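Chitin binding domain (Burkholderia pseudomallei, PDB 3UAM) probably binds chitin and may cleave it or related polysaccharides oxidatively, as AA10 lytic polysaccharide mono-oxygenases do. Local coordinates at residues L61-A66 and T126-Y131; I81-R86 and Q93-D98; G111-I116 and E182-T187; S117-M122 and Q176-H181. One frame throughout, in Å; residues are numbered along the deposited sequence.

Contact 1. Residues L61-A66 and T126-Y131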
loop_
_atom_site.group_PDB
_atom_site.type_symbol
_atom_site.label_atom_id
_atom_site.label_comp_id
_atom_site.label_asym_id
_atom_site.label_seq_id
_atom_site.Cartn_x
_atom_site.Cartn_y
_atom_site.Cartn_z
ATOM N N LEU A 61 -7.211 12.615 -12.039
ATOM C CA LEU A 61 -7.115 13.561 -10.932
ATOM C C LEU A 61 -5.690 14.079 -10.810
ATOM O O LEU A 61 -4.730 13.314 -10.966
ATOM C CB LEU A 61 -7.528 12.902 -9.608
ATOM C CG LEU A 61 -9.024 12.673 -9.497
ATOM C CD1 LEU A 61 -9.327 11.788 -8.289
ATOM C CD2 LEU A 61 -9.746 14.020 -9.429
ATOM N N ARG A 62 -5.549 15.364 -10.507
ATOM C CA ARG A 62 -4.244 15.909 -10.152
ATOM C C ARG A 62 -3.948 15.615 -8.688
ATOM O O ARG A 62 -4.850 15.417 -7.879
ATOM C CB ARG A 62 -4.173 17.425 -10.415
ATOM C CG ARG A 62 -4.504 17.837 -11.844
ATOM C CD ARG A 62 -3.787 17.013 -12.899
ATOM N NE ARG A 62 -2.317 17.153 -12.849
ATOM C CZ ARG A 62 -1.573 17.749 -13.778
ATOM N NH1 ARG A 62 -2.129 18.277 -14.847
ATOM N NH2 ARG A 62 -0.251 17.800 -13.649
ATOM N N ASP A 63 -2.671 15.593 -8.354
ATOM C CA ASP A 63 -2.257 15.418 -6.977
ATOM C C ASP A 63 -2.718 16.630 -6.132
ATOM O O ASP A 63 -2.483 17.765 -6.514
ATOM C CB ASP A 63 -0.752 15.249 -6.927
ATOM C CG ASP A 63 -0.265 14.785 -5.574
ATOM O OD1 ASP A 63 -0.215 15.621 -4.650
ATOM O OD2 ASP A 63 0.078 13.593 -5.442
ATOM N N PRO A 64 -3.367 16.383 -4.981
ATOM C CA PRO A 64 -3.846 17.477 -4.123
ATOM C C PRO A 64 -2.727 18.372 -3.539
ATOM O O PRO A 64 -2.976 19.529 -3.210
ATOM C CB PRO A 64 -4.545 16.728 -2.976
ATOM C CG PRO A 64 -3.820 15.453 -2.882
ATOM C CD PRO A 64 -3.539 15.072 -4.323
ATOM N N ASP A 65 -1.508 17.850 -3.406
ATOM C CA ASP A 65 -0.413 18.623 -2.834
ATOM C C ASP A 65 0.559 19.146 -3.878
ATOM O O ASP A 65 1.136 20.222 -3.684
ATOM C CB ASP A 65 0.350 17.773 -1.832
ATOM C CG ASP A 65 -0.510 17.338 -0.680
ATOM O OD1 ASP A 65 -0.960 18.246 0.066
ATOM O OD2 ASP A 65 -0.721 16.106 -0.524
ATOM N N ALA A 66 0.724 18.414 -4.982
ATOM C CA ALA A 66 1.743 18.721 -5.981
ATOM C C ALA A 66 1.140 18.872 -7.390
ATOM O O ALA A 66 0.956 17.878 -8.093
ATOM C CB ALA A 66 2.814 17.633 -5.953
ATOM N N THR A 126 9.143 9.747 -5.412
ATOM C CA THR A 126 8.001 9.483 -4.527
ATOM C C THR A 126 7.301 10.757 -4.045
ATOM O O THR A 126 7.950 11.643 -3.517
ATOM C CB THR A 126 8.476 8.736 -3.292
ATOM O OG1 THR A 126 9.105 7.518 -3.690
ATOM C CG2 THR A 126 7.305 8.448 -2.329
ATOM N N ARG A 127 5.981 10.831 -4.192
ATOM C CA ARG A 127 5.230 11.942 -3.608
ATOM C C ARG A 127 4.891 11.684 -2.152
ATOM O O ARG A 127 5.050 12.558 -1.328
ATOM C CB ARG A 127 3.956 12.261 -4.401
ATOM C CG ARG A 127 3.203 13.477 -3.882
ATOM C CD ARG A 127 4.101 14.701 -3.720
ATOM N NE ARG A 127 4.778 15.052 -4.960
ATOM C CZ ARG A 127 5.858 15.829 -5.052
ATOM N NH1 ARG A 127 6.436 16.313 -3.967
ATOM N NH2 ARG A 127 6.406 16.071 -6.241
ATOM N N ARG A 128 4.427 10.481 -1.844
ATOM C CA ARG A 128 4.026 10.140 -0.482
ATOM C C ARG A 128 3.945 8.623 -0.241
ATOM O O ARG A 128 3.959 7.819 -1.176
ATOM C CB ARG A 128 2.682 10.798 -0.143
ATOM C CG ARG A 128 1.498 10.219 -0.906
ATOM C CD ARG A 128 0.132 10.815 -0.543
ATOM N NE ARG A 128 0.042 12.252 -0.821
ATOM C CZ ARG A 128 -0.004 12.782 -2.043
ATOM N NH1 ARG A 128 0.063 12.008 -3.125
ATOM N NH2 ARG A 128 -0.097 14.097 -2.190
ATOM N N TRP A 129 3.886 8.269 1.044
ATOM C CA TRP A 129 3.461 6.975 1.506
ATOM C C TRP A 129 2.299 7.236 2.419
ATOM O O TRP A 129 2.326 8.179 3.207
ATOM C CB TRP A 129 4.537 6.311 2.340
ATOM C CG TRP A 129 5.802 5.969 1.632
ATOM C CD1 TRP A 129 6.199 4.731 1.136
ATOM C CD2 TRP A 129 6.915 6.864 1.359
ATOM N NE1 TRP A 129 7.462 4.802 0.597
ATOM C CE2 TRP A 129 7.945 6.051 0.697
ATOM C CE3 TRP A 129 7.171 8.202 1.616
ATOM C CZ2 TRP A 129 9.158 6.588 0.301
ATOM C CZ3 TRP A 129 8.399 8.735 1.209
ATOM C CH2 TRP A 129 9.368 7.932 0.558
ATOM N N THR A 130 1.276 6.403 2.319
ATOM C CA THR A 130 0.056 6.561 3.081
ATOM C C THR A 130 -0.285 5.207 3.707
ATOM O O THR A 130 -0.034 4.155 3.084
ATOM C CB THR A 130 -1.117 6.981 2.183
ATOM O OG1 THR A 130 -0.863 8.279 1.617
ATOM C CG2 THR A 130 -2.358 7.102 3.030
ATOM N N TYR A 131 -0.806 5.243 4.932
ATOM C CA TYR A 131 -1.215 4.048 5.644
ATOM C C TYR A 131 -2.685 4.176 6.032
ATOM O O TYR A 131 -3.064 5.091 6.719
ATOM C CB TYR A 131 -0.331 3.814 6.856
ATOM C CG TYR A 131 1.121 3.657 6.462
ATOM C CD1 TYR A 131 1.621 2.407 6.123
ATOM C CD2 TYR A 131 1.976 4.751 6.390
ATOM C CE1 TYR A 131 2.935 2.241 5.744
ATOM C CE2 TYR A 131 3.300 4.586 6.020
ATOM C CZ TYR A 131 3.771 3.319 5.687
ATOM O OH TYR A 131 5.074 3.093 5.286
HETATM O O HOH W 1 -0.696 14.040 1.359
#
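A buried salt-bridge network ties D63 and D65, in the loop 61-66, to R128 of strand 126-133. R128 and D63 meet tip to tip, their guanidinium and carboxylate planes only 18° apart, and arginine suits the place because NH1 and NH2 can each serve one carboxylate oxygen. R128 NH1 reaches D63 OD2 at 2.8 Å, and R128 NH2 reaches D63 OD1 at 2.9 Å, both on the syn side of the acid. The second hydrogen of NH2 goes to D65, whose OD2 lies 2.7 Å from R128 NH2 and accepts through its anti lone pair. A water bridges D65 OD2 and R128 NE. D63 is also fixed from its anti side: D63 OD1 takes D65 N at 2.9 Å, an Asx turn. A66 N adds a bond to D63 OD1 at 3.0 Å, an Asx motif, and the two shape the loop around the acid. With CG anti to the backbone N (chi1 -168°), the carboxylate is set between these amides and the arginine. Beside it, A66 CB lies over one face of the R127 guanidinium, offset toward its rim and 3.4 Å from R127 NE; the salt bridge of that group goes to D69. L158 of strand 155-158 packs on D65, R127 and R128, while D199 of strand 190-200 gives R128 NH1 a further salt bridge.

Contact 2. Residues I81-R86 and Q93-D98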
loop_
_atom_site.group_PDB
_atom_site.type_symbol
_atom_site.label_atom_id
_atom_site.label_comp_id
_atom_site.label_asym_id
_atom_site.label_seq_id
_atom_site.Cartn_x
_atom_site.Cartn_y
_atom_site.Cartn_z
ATOM N N ILE A 81 -8.082 -4.435 -4.474
ATOM C CA ILE A 81 -7.178 -3.555 -3.755
ATOM C C ILE A 81 -5.901 -4.296 -3.368
ATOM O O ILE A 81 -4.791 -3.753 -3.516
ATOM C CB ILE A 81 -7.843 -2.957 -2.499
ATOM C CG1 ILE A 81 -8.972 -2.001 -2.910
ATOM C CG2 ILE A 81 -6.833 -2.193 -1.654
ATOM C CD1 ILE A 81 -9.993 -1.725 -1.830
ATOM N N ALA A 82 -6.048 -5.526 -2.877
ATOM C CA ALA A 82 -4.899 -6.264 -2.360
ATOM C C ALA A 82 -3.884 -6.620 -3.454
ATOM O O ALA A 82 -2.707 -6.832 -3.149
ATOM C CB ALA A 82 -5.352 -7.514 -1.583
ATOM N N SER A 83 -4.312 -6.703 -4.714
ATOM C CA SER A 83 -3.381 -6.999 -5.812
ATOM C C SER A 83 -2.935 -5.747 -6.573
ATOM O O SER A 83 -2.222 -5.831 -7.586
ATOM C CB SER A 83 -3.987 -8.002 -6.784
ATOM O OG SER A 83 -5.033 -7.424 -7.540
ATOM N N GLY A 84 -3.328 -4.579 -6.084
ATOM C CA GLY A 84 -3.017 -3.331 -6.768
ATOM C C GLY A 84 -3.678 -3.203 -8.122
ATOM O O GLY A 84 -3.129 -2.570 -9.023
ATOM N N GLY A 85 -4.854 -3.811 -8.268
ATOM C CA GLY A 85 -5.539 -3.902 -9.546
ATOM C C GLY A 85 -5.030 -4.982 -10.504
ATOM O O GLY A 85 -5.521 -5.086 -11.631
ATOM N N ARG A 86 -4.039 -5.766 -10.074
ATOM C CA ARG A 86 -3.397 -6.776 -10.925
ATOM C C ARG A 86 -4.176 -8.077 -10.829
ATOM O O ARG A 86 -4.264 -8.663 -9.754
ATOM C CB ARG A 86 -1.946 -6.996 -10.485
ATOM C CG ARG A 86 -1.088 -5.746 -10.572
ATOM C CD ARG A 86 -0.723 -5.488 -12.025
ATOM N NE ARG A 86 -0.078 -4.195 -12.230
ATOM C CZ ARG A 86 0.512 -3.827 -13.366
ATOM N NH1 ARG A 86 0.567 -4.662 -14.414
ATOM N NH2 ARG A 86 1.053 -2.623 -13.465
ATOM N N GLN A 93 -4.540 -14.173 -6.537
ATOM C CA GLN A 93 -4.666 -14.842 -5.229
ATOM C C GLN A 93 -4.884 -13.854 -4.087
ATOM O O GLN A 93 -5.618 -14.127 -3.135
ATOM C CB GLN A 93 -3.381 -15.631 -4.895
ATOM C CG GLN A 93 -3.204 -16.939 -5.629
ATOM C CD GLN A 93 -1.785 -17.523 -5.509
ATOM O OE1 GLN A 93 -1.562 -18.470 -4.769
ATOM N NE2 GLN A 93 -0.823 -16.942 -6.234
ATOM N N LEU A 94 -4.222 -12.706 -4.185
ATOM C CA LEU A 94 -4.230 -11.720 -3.114
ATOM C C LEU A 94 -5.606 -11.183 -2.760
ATOM O O LEU A 94 -5.810 -10.775 -1.633
ATOM C CB LEU A 94 -3.291 -10.558 -3.454
ATOM C CG LEU A 94 -1.800 -10.934 -3.420
ATOM C CD1 LEU A 94 -1.020 -9.944 -4.273
ATOM C CD2 LEU A 94 -1.242 -10.982 -1.992
ATOM N N ASN A 95 -6.522 -11.194 -3.719
ATOM C CA ASN A 95 -7.864 -10.632 -3.546
ATOM C C ASN A 95 -8.903 -11.543 -2.918
ATOM O O ASN A 95 -10.044 -11.117 -2.680
ATOM C CB ASN A 95 -8.384 -10.164 -4.911
ATOM C CG ASN A 95 -7.524 -9.065 -5.498
ATOM O OD1 ASN A 95 -7.108 -8.146 -4.774
ATOM N ND2 ASN A 95 -7.231 -9.154 -6.793
ATOM N N GLU A 96 -8.529 -12.791 -2.659
ATOM C CA GLU A 96 -9.437 -13.687 -1.999
ATOM C C GLU A 96 -9.799 -13.155 -0.608
ATOM O O GLU A 96 -8.974 -12.599 0.090
ATOM C CB GLU A 96 -8.848 -15.096 -1.901
ATOM C CG GLU A 96 -8.667 -15.761 -3.251
ATOM C CD GLU A 96 -9.976 -16.020 -3.987
ATOM O OE1 GLU A 96 -11.052 -16.162 -3.351
ATOM O OE2 GLU A 96 -9.908 -16.110 -5.227
ATOM N N PRO A 97 -11.052 -13.348 -0.203
ATOM C CA PRO A 97 -11.460 -12.950 1.128
ATOM C C PRO A 97 -10.857 -13.868 2.159
ATOM O O PRO A 97 -10.522 -15.025 1.842
ATOM C CB PRO A 97 -12.980 -13.139 1.093
ATOM C CG PRO A 97 -13.177 -14.272 0.153
ATOM C CD PRO A 97 -12.099 -14.121 -0.895
ATOM N N ASP A 98 -10.780 -13.386 3.393
ATOM C CA ASP A 98 -10.223 -14.176 4.492
ATOM C C ASP A 98 -11.057 -15.442 4.778
ATOM O O ASP A 98 -10.525 -16.474 5.224
ATOM C CB ASP A 98 -10.087 -13.317 5.735
ATOM C CG ASP A 98 -9.389 -14.037 6.854
ATOM O OD1 ASP A 98 -8.206 -14.363 6.682
ATOM O OD2 ASP A 98 -10.035 -14.261 7.888
HETATM O O HOH W 2 -8.624 -6.780 -2.826
#
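The side-chain amide of N95 is the flat group that joins the loop 81-86 to the end of a 3-10 segment, 93-95. At its edge N95 ND2 donates to S83 OG at 2.9 Å, with the hydroxyl only 14° out of the amide plane. N95 OD1 takes a weak bond from S83 N at 3.1 Å and a further one from a water, which in turn accepts from A82 N. Asparagine suits the site because one short side chain offers a donor and an acceptor side by side, matching the hydroxyl and backbone N of a single serine. S83 OG sits between its own backbone N and carbonyl carbon (chi1 71°), where it can receive ND2 and donate to R86 O at 2.7 Å, the hydroxyl lying above the carbonyl plane. That last bond spans the type I' turn S83 to R86, whose positive phi angles at G84 and G85 favour glycine. The other half of the contact is largely apolar: A82 CB packs 4.1 Å from L94 CB and comes within 3.3 Å of L94 O, a closeness that suits alanine. L94 CD1 reaches over to A82 O at 3.7 Å. Helix 30-36 backs this side, A31 and L34 touching L94 while R30 NH1 bonds to L94 O; I81 leads instead to L195 of strand 190-200, so the pair lies between that helix and the sheet.

Contact 3. Residues G111-I116 and E182-T187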
loop_
_atom_site.group_PDB
_atom_site.type_symbol
_atom_site.label_atom_id
_atom_site.label_comp_id
_atom_site.label_asym_id
_atom_site.label_seq_id
_atom_site.Cartn_x
_atom_site.Cartn_y
_atom_site.Cartn_z
ATOM N N GLY A 111 -2.542 0.613 20.231
ATOM C CA GLY A 111 -1.537 1.583 20.673
ATOM C C GLY A 111 -0.087 1.253 20.308
ATOM O O GLY A 111 0.781 2.134 20.307
ATOM N N GLN A 112 0.157 -0.012 19.981
ATOM C CA GLN A 112 1.490 -0.518 19.735
ATOM C C GLN A 112 2.288 0.282 18.686
ATOM O O GLN A 112 1.766 0.586 17.610
ATOM C CB GLN A 112 1.374 -1.971 19.259
ATOM C CG GLN A 112 2.694 -2.694 19.164
ATOM C CD GLN A 112 2.570 -3.995 18.410
ATOM O OE1 GLN A 112 1.654 -4.791 18.653
ATOM N NE2 GLN A 112 3.486 -4.209 17.478
ATOM N N SER A 113 3.547 0.595 19.009
ATOM C CA SER A 113 4.474 1.204 18.048
ATOM C C SER A 113 4.841 0.186 16.990
ATOM O O SER A 113 5.256 -0.912 17.309
ATOM C CB SER A 113 5.766 1.685 18.712
ATOM O OG SER A 113 5.499 2.577 19.758
ATOM N N LEU A 114 4.654 0.541 15.737
ATOM C CA LEU A 114 4.863 -0.390 14.650
ATOM C C LEU A 114 5.808 0.258 13.674
ATOM O O LEU A 114 5.588 1.388 13.249
ATOM C CB LEU A 114 3.535 -0.708 13.963
ATOM C CG LEU A 114 3.553 -1.853 12.946
ATOM C CD1 LEU A 114 3.835 -3.170 13.646
ATOM C CD2 LEU A 114 2.228 -1.901 12.211
ATOM N N GLN A 115 6.886 -0.442 13.363
ATOM C CA GLN A 115 7.844 0.029 12.385
ATOM C C GLN A 115 7.552 -0.660 11.049
ATOM O O GLN A 115 7.469 -1.891 10.971
ATOM C CB GLN A 115 9.254 -0.292 12.878
ATOM C CG GLN A 115 10.351 0.489 12.201
ATOM C CD GLN A 115 11.590 0.595 13.074
ATOM O OE1 GLN A 115 12.359 -0.347 13.132
ATOM N NE2 GLN A 115 11.781 1.751 13.761
ATOM N N ILE A 116 7.366 0.130 10.010
ATOM C CA ILE A 116 7.156 -0.386 8.660
ATOM C C ILE A 116 8.428 -0.187 7.850
ATOM O O ILE A 116 9.011 0.925 7.874
ATOM C CB ILE A 116 6.057 0.391 7.915
ATOM C CG1 ILE A 116 4.772 0.493 8.749
ATOM C CG2 ILE A 116 5.792 -0.227 6.534
ATOM C CD1 ILE A 116 4.125 -0.822 9.081
ATOM N N GLU A 182 7.466 4.764 11.299
ATOM C CA GLU A 182 7.012 4.277 12.607
ATOM C C GLU A 182 5.824 5.086 13.082
ATOM O O GLU A 182 5.842 6.315 13.037
ATOM C CB GLU A 182 8.136 4.346 13.662
ATOM C CG GLU A 182 7.752 3.738 15.020
ATOM C CD GLU A 182 8.959 3.405 15.893
ATOM O OE1 GLU A 182 9.858 4.263 15.989
ATOM O OE2 GLU A 182 9.025 2.273 16.465
ATOM N N PHE A 183 4.800 4.396 13.557
ATOM C CA PHE A 183 3.638 5.055 14.140
ATOM C C PHE A 183 2.931 4.126 15.122
ATOM O O PHE A 183 3.258 2.946 15.213
ATOM C CB PHE A 183 2.675 5.508 13.037
ATOM C CG PHE A 183 2.425 4.479 11.969
ATOM C CD1 PHE A 183 1.483 3.494 12.147
ATOM C CD2 PHE A 183 3.100 4.544 10.749
ATOM C CE1 PHE A 183 1.232 2.567 11.147
ATOM C CE2 PHE A 183 2.863 3.609 9.746
ATOM C CZ PHE A 183 1.927 2.619 9.946
ATOM N N ASN A 184 1.948 4.657 15.832
ATOM C CA ASN A 184 1.200 3.860 16.776
ATOM C C ASN A 184 -0.056 3.357 16.132
ATOM O O ASN A 184 -0.787 4.132 15.507
ATOM C CB ASN A 184 0.836 4.676 18.004
ATOM C CG ASN A 184 2.050 5.069 18.793
ATOM O OD1 ASN A 184 2.583 6.156 18.603
ATOM N ND2 ASN A 184 2.537 4.166 19.646
ATOM N N LEU A 185 -0.328 2.067 16.301
ATOM C CA LEU A 185 -1.590 1.507 15.846
ATOM C C LEU A 185 -2.726 2.065 16.702
ATOM O O LEU A 185 -2.545 2.291 17.902
ATOM C CB LEU A 185 -1.577 -0.034 15.936
ATOM C CG LEU A 185 -0.609 -0.795 15.036
ATOM C CD1 LEU A 185 -0.653 -2.303 15.316
ATOM C CD2 LEU A 185 -0.896 -0.490 13.574
ATOM N N PRO A 186 -3.909 2.263 16.102
ATOM C CA PRO A 186 -5.059 2.739 16.876
ATOM C C PRO A 186 -5.686 1.614 17.711
ATOM O O PRO A 186 -5.157 0.511 17.764
ATOM C CB PRO A 186 -6.016 3.221 15.793
ATOM C CG PRO A 186 -5.729 2.325 14.636
ATOM C CD PRO A 186 -4.278 1.952 14.714
ATOM N N THR A 187 -6.807 1.916 18.351
ATOM C CA THR A 187 -7.557 0.968 19.173
ATOM C C THR A 187 -8.448 0.058 18.316
ATOM O O THR A 187 -9.333 0.541 17.616
ATOM C CB THR A 187 -8.438 1.747 20.165
ATOM O OG1 THR A 187 -7.585 2.560 20.984
ATOM C CG2 THR A 187 -9.301 0.801 21.056
#
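L114 and F183 form the hydrogen-bonded pair at the heart of this antiparallel ladder, L114 N donating to F183 O at 2.8 Å and F183 N returning to L114 O at 3.1 Å. Their side chains share the buried face. There L114 CD2 meets L185 CD2 at 3.7 Å, the two leucines crossing obliquely, and I116 CG1 rests 3.7 Å from F183 CZ. Branched aliphatic chains suit this face, which packs on L194 of strand 190-200, while the F183 ring extends it to Y131 and Y157. The opposite face carries S113, Q115, E182 and N184, all exposed. Q115 and E182 are its loose part, Q115 NE2 and E182 OE1 standing 3.9 Å apart. N184 is the exception: its CG lies beside the backbone N (chi1 -66°), and the amide turns toward G111, where N184 ND2 meets G111 O at 2.8 Å, nearly along the C=O axis. Beyond the strands the pairing continues into the loops, where L185 N donates to Q112 O at 2.9 Å in a nearly straight bond. The chemistry implies a two-faced ladder: leucines, isoleucine and phenylalanine pack on the inner side, polar residues suit the outer one, and the asparagine amide adds a side-chain clamp where regular pairing runs out.

Contact 4. Residues S117-M122 and Q176-H181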
loop_
_atom_site.group_PDB
_atom_site.type_symbol
_atom_site.label_atom_id
_atom_site.label_comp_id
_atom_site.label_asym_id
_atom_site.label_seq_id
_atom_site.Cartn_x
_atom_site.Cartn_y
_atom_site.Cartn_z
ATOM N N SER A 117 8.878 -1.240 7.159
ATOM C CA SER A 117 10.002 -1.118 6.251
ATOM C C SER A 117 9.590 -1.452 4.819
ATOM O O SER A 117 9.113 -2.549 4.541
ATOM C CB SER A 117 11.158 -2.035 6.658
ATOM O OG SER A 117 11.754 -1.643 7.887
ATOM N N TRP A 118 9.824 -0.508 3.924
ATOM C CA TRP A 118 9.780 -0.728 2.461
ATOM C C TRP A 118 11.137 -1.031 1.898
ATOM O O TRP A 118 12.124 -0.422 2.306
ATOM C CB TRP A 118 9.301 0.511 1.753
ATOM C CG TRP A 118 7.856 0.832 1.959
ATOM C CD1 TRP A 118 7.272 1.515 3.027
ATOM C CD2 TRP A 118 6.756 0.537 1.047
ATOM N NE1 TRP A 118 5.929 1.639 2.834
ATOM C CE2 TRP A 118 5.558 1.056 1.672
ATOM C CE3 TRP A 118 6.654 -0.104 -0.186
ATOM C CZ2 TRP A 118 4.314 0.941 1.070
ATOM C CZ3 TRP A 118 5.402 -0.208 -0.777
ATOM C CH2 TRP A 118 4.262 0.300 -0.158
ATOM N N SER A 119 11.201 -1.969 0.949
ATOM C CA SER A 119 12.399 -2.178 0.141
ATOM C C SER A 119 12.007 -2.059 -1.324
ATOM O O SER A 119 10.823 -2.125 -1.662
ATOM C CB SER A 119 13.037 -3.525 0.411
ATOM O OG SER A 119 14.357 -3.560 -0.110
ATOM N N TYR A 120 13.014 -1.900 -2.171
ATOM C CA TYR A 120 12.826 -1.483 -3.543
ATOM C C TYR A 120 13.876 -2.105 -4.443
ATOM O O TYR A 120 14.901 -2.617 -3.991
ATOM C CB TYR A 120 12.959 0.056 -3.681
ATOM C CG TYR A 120 12.146 0.892 -2.725
ATOM C CD1 TYR A 120 10.789 1.141 -2.952
ATOM C CD2 TYR A 120 12.729 1.450 -1.593
ATOM C CE1 TYR A 120 10.050 1.911 -2.085
ATOM C CE2 TYR A 120 11.997 2.227 -0.715
ATOM C CZ TYR A 120 10.655 2.459 -0.966
ATOM O OH TYR A 120 9.934 3.243 -0.105
ATOM N N SER A 121 13.591 -2.042 -5.727
ATOM C CA SER A 121 14.624 -2.065 -6.737
ATOM C C SER A 121 14.343 -0.885 -7.694
ATOM O O SER A 121 13.185 -0.694 -8.121
ATOM C CB SER A 121 14.617 -3.405 -7.456
ATOM O OG SER A 121 15.675 -3.441 -8.371
ATOM N N MET A 122 15.374 -0.078 -7.975
ATOM C CA MET A 122 15.272 1.086 -8.860
ATOM C C MET A 122 14.104 1.970 -8.430
ATOM O O MET A 122 13.144 2.134 -9.184
ATOM C CB MET A 122 15.089 0.668 -10.335
ATOM C CG MET A 122 16.008 -0.419 -10.861
ATOM S SD MET A 122 17.727 0.083 -11.038
ATOM C CE MET A 122 18.645 -1.466 -11.052
ATOM N N GLN A 176 16.965 6.264 -1.204
ATOM C CA GLN A 176 18.320 5.767 -1.431
ATOM C C GLN A 176 18.517 4.408 -0.728
ATOM O O GLN A 176 19.597 3.787 -0.802
ATOM C CB GLN A 176 19.347 6.800 -0.920
ATOM N N GLY A 177 17.472 3.936 -0.064
ATOM C CA GLY A 177 17.519 2.673 0.655
ATOM C C GLY A 177 16.137 2.349 1.161
ATOM O O GLY A 177 15.162 2.993 0.767
ATOM N N GLU A 178 16.046 1.342 2.013
ATOM C CA GLU A 178 14.798 1.018 2.679
ATOM C C GLU A 178 14.179 2.270 3.303
ATOM O O GLU A 178 14.875 3.079 3.923
ATOM C CB GLU A 178 15.033 -0.016 3.786
ATOM C CG GLU A 178 15.230 -1.449 3.268
ATOM C CD GLU A 178 15.525 -2.437 4.383
ATOM O OE1 GLU A 178 15.325 -2.070 5.579
ATOM O OE2 GLU A 178 15.972 -3.563 4.084
ATOM N N THR A 179 12.870 2.410 3.137
ATOM C CA THR A 179 12.116 3.448 3.824
ATOM C C THR A 179 11.546 2.867 5.125
ATOM O O THR A 179 10.808 1.878 5.105
ATOM C CB THR A 179 10.955 3.961 2.970
ATOM O OG1 THR A 179 11.450 4.354 1.678
ATOM C CG2 THR A 179 10.237 5.152 3.684
ATOM N N ILE A 180 11.886 3.494 6.242
ATOM C CA ILE A 180 11.451 3.057 7.553
ATOM C C ILE A 180 10.512 4.087 8.193
ATOM O O ILE A 180 10.907 5.225 8.466
ATOM C CB ILE A 180 12.659 2.823 8.447
ATOM C CG1 ILE A 180 13.585 1.814 7.758
ATOM C CG2 ILE A 180 12.237 2.302 9.813
ATOM C CD1 ILE A 180 15.031 2.153 7.951
ATOM N N HIS A 181 9.272 3.675 8.427
ATOM C CA HIS A 181 8.253 4.523 9.043
ATOM C C HIS A 181 7.854 3.927 10.347
ATOM O O HIS A 181 7.887 2.708 10.491
ATOM C CB HIS A 181 7.048 4.630 8.130
ATOM C CG HIS A 181 7.324 5.414 6.860
ATOM N ND1 HIS A 181 6.813 5.068 5.665
ATOM C CD2 HIS A 181 8.083 6.567 6.644
ATOM C CE1 HIS A 181 7.207 5.964 4.734
ATOM N NE2 HIS A 181 7.995 6.870 5.329
HETATM O O HOH W 3 14.033 -2.503 8.216
HETATM O O HOH W 4 16.182 -4.440 1.542
#
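Y120 OH and T179 OG1 share the shortest bond across these strands, 2.6 Å, in which either hydroxyl may donate. The threonine oxygen lies at the edge of the tyrosine ring, in its plane, and also comes within 3.2 Å of Y120 CE2; G177 O lies along the same edge. Tyrosine suits the spot because its ring spans the gap to the neighbouring strand and ends in a hydroxyl, which W129 NE1 also holds. Next to it along the ladder, W118 and T179 form the hydrogen-bonded antiparallel pair: W118 N donates to T179 O at 2.8 Å in the carbonyl plane, and T179 N returns to W118 O at 3.0 Å with a more bent geometry. W118 CB packs on T179 CB at 4.0 Å; the indole NE1 goes on to Y131 OH. On the other face of the sheet E178 stretches out from the chain, its carboxylate linked through water to S117 and S119 of strand 113-121. One water takes E178 OE1 to S117 OG, another E178 OE2 to S119 OG, so a long acid and two small hydroxyls suit a partly solvated surface. Strand 21-26 flanks strand 113-121 on its far side, I25 touching E178 and V24 touching W118, while W129, Y131 and Y157 of the second sheet meet W118 and H181 from within.

Overall arrangement
Contacts 3 and 4 are successive lengths of one ladder, strands 113-121 and 179-184 of the three-stranded sheet, with centres about 19 Å apart; a probable hydrogen bond from I116 N to H181 O joins them. Along the chain contact 4 is nested inside the loop closed by contact 3, and the segments of contact 1 alternate with those of both. Contact 1 uses strand 126-133 of the other sheet, its centre about 18 Å from that of contact 4. Contact 2 is nested within contact 1, about 22 Å away between centres. Contact 1 thus ties the long loop before helix 98-101 to a sheet, contact 2 folds that loop on itself, and contacts 3 and 4 zip the other sheet, consistent with an E-set core.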